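Local coordinates for protein Phthiocerol/phenolphthiocerol synthesis polyketide synthase type I PpsC (Mycobacterium tuberculosis, PDB 5NJI) that probably dehydrates beta-hydroxyacyl intermediates to trans-2-enoyl chains, acting as the dehydratase domain of a modular polyketide synthase that builds phthiocerol lipids, at residues D174-R179 against Q192-L197; V204-V209 against G279-G284. The protein carries 1 engineered substitution. One frame throughout, in Å; residues are numbered along the deposited sequence.

Contact 1. Residues D174-R179 against Q192-L197; sequences DDLYQR and QGIVGL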
loop_
_atom_site.group_PDB
_atom_site.type_symbol
_atom_site.label_atom_id
_atom_site.label_comp_id
_atom_site.label_asym_id
_atom_site.label_seq_id
_atom_site.Cartn_x
_atom_site.Cartn_y
_atom_site.Cartn_z
ATOM N N ASP A 174 -12.080 -7.132 -15.861
ATOM C CA ASP A 174 -13.100 -7.873 -15.122
ATOM C C ASP A 174 -12.613 -9.263 -14.737
ATOM O O ASP A 174 -12.983 -9.779 -13.674
ATOM C CB ASP A 174 -14.386 -7.989 -15.944
ATOM C CG ASP A 174 -14.985 -6.640 -16.296
ATOM O OD1 ASP A 174 -14.656 -5.645 -15.619
ATOM O OD2 ASP A 174 -15.794 -6.577 -17.245
ATOM N N ASP A 175 -11.788 -9.882 -15.586
ATOM C CA ASP A 175 -11.257 -11.204 -15.282
ATOM C C ASP A 175 -10.282 -11.154 -14.116
ATOM O O ASP A 175 -10.214 -12.101 -13.326
ATOM C CB ASP A 175 -10.554 -11.802 -16.503
ATOM C CG ASP A 175 -11.522 -12.304 -17.562
ATOM O OD1 ASP A 175 -12.731 -12.413 -17.270
ATOM O OD2 ASP A 175 -11.064 -12.589 -18.690
ATOM N N LEU A 176 -9.481 -10.083 -14.020
ATOM C CA LEU A 176 -8.584 -9.942 -12.874
ATOM C C LEU A 176 -9.373 -9.832 -11.575
ATOM O O LEU A 176 -9.097 -10.540 -10.603
ATOM C CB LEU A 176 -7.662 -8.734 -13.061
ATOM C CG LEU A 176 -6.797 -8.361 -11.846
ATOM C CD1 LEU A 176 -5.777 -9.440 -11.493
ATOM C CD2 LEU A 176 -6.104 -7.018 -12.055
ATOM N N TYR A 177 -10.368 -8.954 -11.531
ATOM C CA TYR A 177 -11.134 -8.811 -10.301
ATOM C C TYR A 177 -11.899 -10.088 -9.968
ATOM O O TYR A 177 -11.993 -10.456 -8.799
ATOM C CB TYR A 177 -12.050 -7.592 -10.407
ATOM C CG TYR A 177 -11.242 -6.303 -10.343
ATOM C CD1 TYR A 177 -10.531 -5.973 -9.187
ATOM C CD2 TYR A 177 -11.165 -5.435 -11.429
ATOM C CE1 TYR A 177 -9.773 -4.824 -9.117
ATOM C CE2 TYR A 177 -10.408 -4.275 -11.365
ATOM C CZ TYR A 177 -9.695 -3.986 -10.211
ATOM O OH TYR A 177 -8.950 -2.834 -10.158
ATOM N N GLN A 178 -12.397 -10.806 -10.978
ATOM C CA GLN A 178 -13.040 -12.094 -10.713
ATOM C C GLN A 178 -12.061 -13.082 -10.089
ATOM O O GLN A 178 -12.406 -13.791 -9.138
ATOM C CB GLN A 178 -13.614 -12.676 -12.005
ATOM C CG GLN A 178 -14.990 -12.164 -12.360
ATOM C CD GLN A 178 -15.628 -12.962 -13.474
ATOM O OE1 GLN A 178 -16.197 -14.030 -13.240
ATOM N NE2 GLN A 178 -15.530 -12.454 -14.697
ATOM N N ARG A 179 -10.840 -13.170 -10.631
ATOM C CA ARG A 179 -9.836 -14.068 -10.062
ATOM C C ARG A 179 -9.553 -13.705 -8.610
ATOM O O ARG A 179 -9.506 -14.578 -7.734
ATOM C CB ARG A 179 -8.546 -14.031 -10.884
ATOM C CG ARG A 179 -8.505 -15.041 -12.028
ATOM C CD ARG A 179 -7.078 -15.304 -12.516
ATOM N NE ARG A 179 -6.314 -14.080 -12.720
ATOM C CZ ARG A 179 -6.409 -13.298 -13.791
ATOM N NH1 ARG A 179 -7.243 -13.604 -14.778
ATOM N NH2 ARG A 179 -5.663 -12.202 -13.874
ATOM N N GLN A 192 -11.427 -0.434 -7.493
ATOM C CA GLN A 192 -11.467 -1.013 -8.836
ATOM C C GLN A 192 -10.931 -0.002 -9.848
ATOM O O GLN A 192 -11.640 0.524 -10.715
ATOM C CB GLN A 192 -12.884 -1.462 -9.167
ATOM C CG GLN A 192 -13.325 -2.705 -8.379
ATOM C CD GLN A 192 -14.809 -2.999 -8.529
ATOM O OE1 GLN A 192 -15.432 -2.564 -9.492
ATOM N NE2 GLN A 192 -15.387 -3.720 -7.562
ATOM N N GLY A 193 -9.633 0.246 -9.732
ATOM C CA GLY A 193 -8.951 1.235 -10.536
ATOM C C GLY A 193 -8.224 0.728 -11.759
ATOM O O GLY A 193 -7.718 1.542 -12.524
ATOM N N ILE A 194 -8.162 -0.573 -11.985
ATOM C CA ILE A 194 -7.552 -1.077 -13.209
ATOM C C ILE A 194 -8.602 -1.026 -14.313
ATOM O O ILE A 194 -9.641 -1.688 -14.229
ATOM C CB ILE A 194 -6.995 -2.489 -13.002
ATOM C CG1 ILE A 194 -5.761 -2.392 -12.089
ATOM C CG2 ILE A 194 -6.610 -3.108 -14.325
ATOM C CD1 ILE A 194 -5.097 -3.681 -11.773
ATOM N N VAL A 195 -8.341 -0.227 -15.344
ATOM C CA VAL A 195 -9.305 -0.035 -16.422
ATOM C C VAL A 195 -8.780 -0.504 -17.763
ATOM O O VAL A 195 -9.558 -0.564 -18.726
ATOM C CB VAL A 195 -9.784 1.431 -16.512
ATOM C CG1 VAL A 195 -10.534 1.770 -15.264
ATOM C CG2 VAL A 195 -8.632 2.396 -16.726
ATOM N N GLY A 196 -7.514 -0.855 -17.851
ATOM C CA GLY A 196 -6.984 -1.539 -19.016
ATOM C C GLY A 196 -5.837 -2.405 -18.567
ATOM O O GLY A 196 -5.148 -2.087 -17.595
ATOM N N LEU A 197 -5.627 -3.511 -19.272
ATOM C CA LEU A 197 -4.713 -4.515 -18.770
ATOM C C LEU A 197 -4.120 -5.284 -19.939
ATOM O O LEU A 197 -4.813 -5.541 -20.924
ATOM C CB LEU A 197 -5.460 -5.434 -17.795
ATOM C CG LEU A 197 -4.697 -6.414 -16.922
ATOM C CD1 LEU A 197 -3.644 -5.697 -16.077
ATOM C CD2 LEU A 197 -5.682 -7.135 -16.036
#

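Contact 2. Residues V204-V209 against G279-G284; sequences VARAQV and GVRAVG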
loop_
_atom_site.group_PDB
_atom_site.type_symbol
_atom_site.label_atom_id
_atom_site.label_comp_id
_atom_site.label_asym_id
_atom_site.label_seq_id
_atom_site.Cartn_x
_atom_site.Cartn_y
_atom_site.Cartn_z
ATOM N N VAL A 204 5.204 -9.864 -17.792
ATOM C CA VAL A 204 5.074 -8.616 -17.050
ATOM C C VAL A 204 3.694 -8.029 -17.314
ATOM O O VAL A 204 3.204 -8.029 -18.449
ATOM C CB VAL A 204 6.194 -7.641 -17.453
ATOM C CG1 VAL A 204 6.096 -6.323 -16.691
ATOM C CG2 VAL A 204 7.559 -8.282 -17.238
ATOM N N ALA A 205 3.048 -7.537 -16.258
ATOM C CA ALA A 205 1.720 -6.959 -16.381
ATOM C C ALA A 205 1.819 -5.455 -16.547
ATOM O O ALA A 205 2.613 -4.791 -15.876
ATOM C CB ALA A 205 0.861 -7.283 -15.153
ATOM N N ARG A 206 0.990 -4.917 -17.442
ATOM C CA ARG A 206 0.936 -3.495 -17.720
ATOM C C ARG A 206 -0.526 -3.075 -17.650
ATOM O O ARG A 206 -1.373 -3.640 -18.352
ATOM C CB ARG A 206 1.555 -3.182 -19.087
ATOM C CG ARG A 206 2.902 -3.871 -19.297
ATOM C CD ARG A 206 3.589 -3.456 -20.588
ATOM N NE ARG A 206 4.215 -2.140 -20.476
ATOM C CZ ARG A 206 3.711 -1.005 -20.957
ATOM N NH1 ARG A 206 4.376 0.129 -20.785
ATOM N NH2 ARG A 206 2.558 -0.992 -21.613
ATOM N N ALA A 207 -0.825 -2.120 -16.778
ATOM C CA ALA A 207 -2.190 -1.690 -16.537
ATOM C C ALA A 207 -2.340 -0.188 -16.741
ATOM O O ALA A 207 -1.478 0.603 -16.355
ATOM C CB ALA A 207 -2.639 -2.048 -15.117
ATOM N N GLN A 208 -3.470 0.199 -17.310
ATOM C CA GLN A 208 -3.938 1.567 -17.249
ATOM C C GLN A 208 -4.768 1.706 -15.984
ATOM O O GLN A 208 -5.665 0.895 -15.762
ATOM C CB GLN A 208 -4.790 1.896 -18.480
ATOM C CG GLN A 208 -5.184 3.357 -18.633
ATOM C CD GLN A 208 -4.092 4.194 -19.268
ATOM O OE1 GLN A 208 -3.250 3.680 -20.001
ATOM N NE2 GLN A 208 -4.099 5.489 -18.987
ATOM N N VAL A 209 -4.479 2.728 -15.173
ATOM C CA VAL A 209 -5.099 2.863 -13.860
ATOM C C VAL A 209 -5.727 4.235 -13.692
ATOM O O VAL A 209 -5.353 5.214 -14.335
ATOM C CB VAL A 209 -4.102 2.577 -12.714
ATOM C CG1 VAL A 209 -3.585 1.146 -12.834
ATOM C CG2 VAL A 209 -2.969 3.589 -12.656
ATOM N N GLY A 279 -1.054 8.983 -11.097
ATOM C CA GLY A 279 -0.588 7.833 -11.838
ATOM C C GLY A 279 -1.635 7.332 -12.808
ATOM O O GLY A 279 -2.820 7.243 -12.485
ATOM N N VAL A 280 -1.178 6.967 -14.007
ATOM C CA VAL A 280 -2.048 6.432 -15.048
ATOM C C VAL A 280 -1.578 5.092 -15.589
ATOM O O VAL A 280 -2.366 4.394 -16.248
ATOM C CB VAL A 280 -2.217 7.436 -16.213
ATOM C CG1 VAL A 280 -2.833 8.712 -15.713
ATOM C CG2 VAL A 280 -0.902 7.734 -16.873
ATOM N N ARG A 281 -0.334 4.683 -15.345
ATOM C CA ARG A 281 0.182 3.420 -15.843
ATOM C C ARG A 281 0.934 2.723 -14.725
ATOM O O ARG A 281 1.751 3.352 -14.039
ATOM C CB ARG A 281 1.135 3.612 -17.036
ATOM C CG ARG A 281 0.535 4.318 -18.253
ATOM C CD ARG A 281 -0.494 3.472 -18.987
ATOM N NE ARG A 281 0.048 2.187 -19.418
ATOM C CZ ARG A 281 -0.669 1.223 -19.990
ATOM N NH1 ARG A 281 -1.967 1.391 -20.205
ATOM N NH2 ARG A 281 -0.087 0.087 -20.348
ATOM N N ALA A 282 0.654 1.434 -14.537
ATOM C CA ALA A 282 1.385 0.611 -13.592
ATOM C C ALA A 282 1.955 -0.596 -14.314
ATOM O O ALA A 282 1.281 -1.205 -15.155
ATOM C CB ALA A 282 0.475 0.165 -12.441
ATOM N N VAL A 283 3.205 -0.929 -13.999
ATOM C CA VAL A 283 3.885 -2.087 -14.561
ATOM C C VAL A 283 4.355 -2.949 -13.390
ATOM O O VAL A 283 5.012 -2.447 -12.471
ATOM C CB VAL A 283 5.058 -1.674 -15.464
ATOM C CG1 VAL A 283 5.707 -2.899 -16.081
ATOM C CG2 VAL A 283 4.575 -0.713 -16.535
ATOM N N GLY A 284 3.974 -4.217 -13.399
ATOM C CA GLY A 284 4.290 -5.119 -12.303
ATOM C C GLY A 284 4.892 -6.416 -12.800
ATOM O O GLY A 284 4.461 -6.966 -13.814
HETATM O O HOH W 1 -2.150 -2.053 -20.491
#

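Contact 1. Residues D174-R179 against Q192-L197
Tyr177 reaches from the helix to the start of the strand and takes the backbone N-H of Ile194 on its hydroxyl, OH to N 3.0 Å with an N-H...O angle of 165°. The same hydroxyl is hydrogen-bonded to OE1 of Gln234 on helix 226-234, so two partners grip this buried oxygen and fix the direction of the phenol. Gln192 lies over one face of the ring: its CG stands 4.2 Å from the centroid of the Tyr177 ring, nearly over its centre, a CH-pi contact. The extended chain lifts the amide away from the ring face, and NE2 bonds to His187 O. At the ring edge, in plane, sits the carbonyl oxygen of Ile194. Helix 173-182 here packs against strand 194-200 of the double hot-dog fold of these dehydratases, with the short axes 9.5 Å apart and inclined at 114°. Beside the tyrosine, on the side of Leu176, the contact is apolar. Leu176, with CG anti to its backbone nitrogen (chi1 172°), sends CD2 to within 3.5 Å of Ile194 CD1, a tight pair whose side chains cross at about a right angle. CD2 of Leu197 fills in at 3.9 Å from Leu176 CB, and the bound dodecenoyl-CoA lies about 6 Å from the Leu176 side chain.

Contact 2. Residues V204-V209 against G279-G284
Ala207 and Ala282 form an antiparallel hydrogen-bonded pair at the middle of the ladder, Ala207 N to Ala282 O at 2.8 Å and Ala282 N to Ala207 O at 2.9 Å. Ala205 and Gly284 repeat the pairing one step along. The methyls of Ala205, Ala207 and Ala282 lie on the buried face, where Ala207 and Ala282 both touch Thr235. Val209 closes that face: its CG1 is 4.2 Å from Ala282 CB, while CG2 rests against the Gly279-Val280 backbone. Val209 N also donates to Val280 O. Next to this bond Val280 and Arg281 both face Thr300 on the neighbouring strand, a classic beta bulge. The two strands are antiparallel neighbours in the double hot-dog fold, inclined at 159°. Long polar side chains cover the other, more solvent-accessible face. Arg281 is bent at chi2 (-70°) and again at chi3, which folds its guanidinium back over the strand pair, one face above Ala207 O. Its NH1 donates to Gln208 OE1, which lies almost in the guanidinium plane; the amide plane is turned 49° from it. A water joins Arg281 NH2 to Arg206 O. Arg206 brings NH2 to 3.1 Å from Arg281 NH2, a meeting of like charges that the salt bridge from Arg206 to Glu168 probably eases. Toward the loop end, Val204 CG1 and Val283 CG1 press together at 3.5 Å.

Both segments of contact 1 precede those of contact 2 in the sequence, and the centres of the two contacts lie 11 Å apart on the same side of the molecule. They join through strands 194-200 and 205-209, consecutive in sequence and adjacent in the antiparallel sheet: Gly196 O and Val195 N probably hydrogen-bond to the backbone of Gln208, where Val195 and Gly196 form a classic beta bulge. Contact 1 sets helix 173-182 against the first of these strands, and contact 2 ties the second to strand 281-289, some 70 residues later. Together they span three neighbouring strands and a packed helix near the bound acyl-CoA, which lies about 9 Å from the Ala205 side chain.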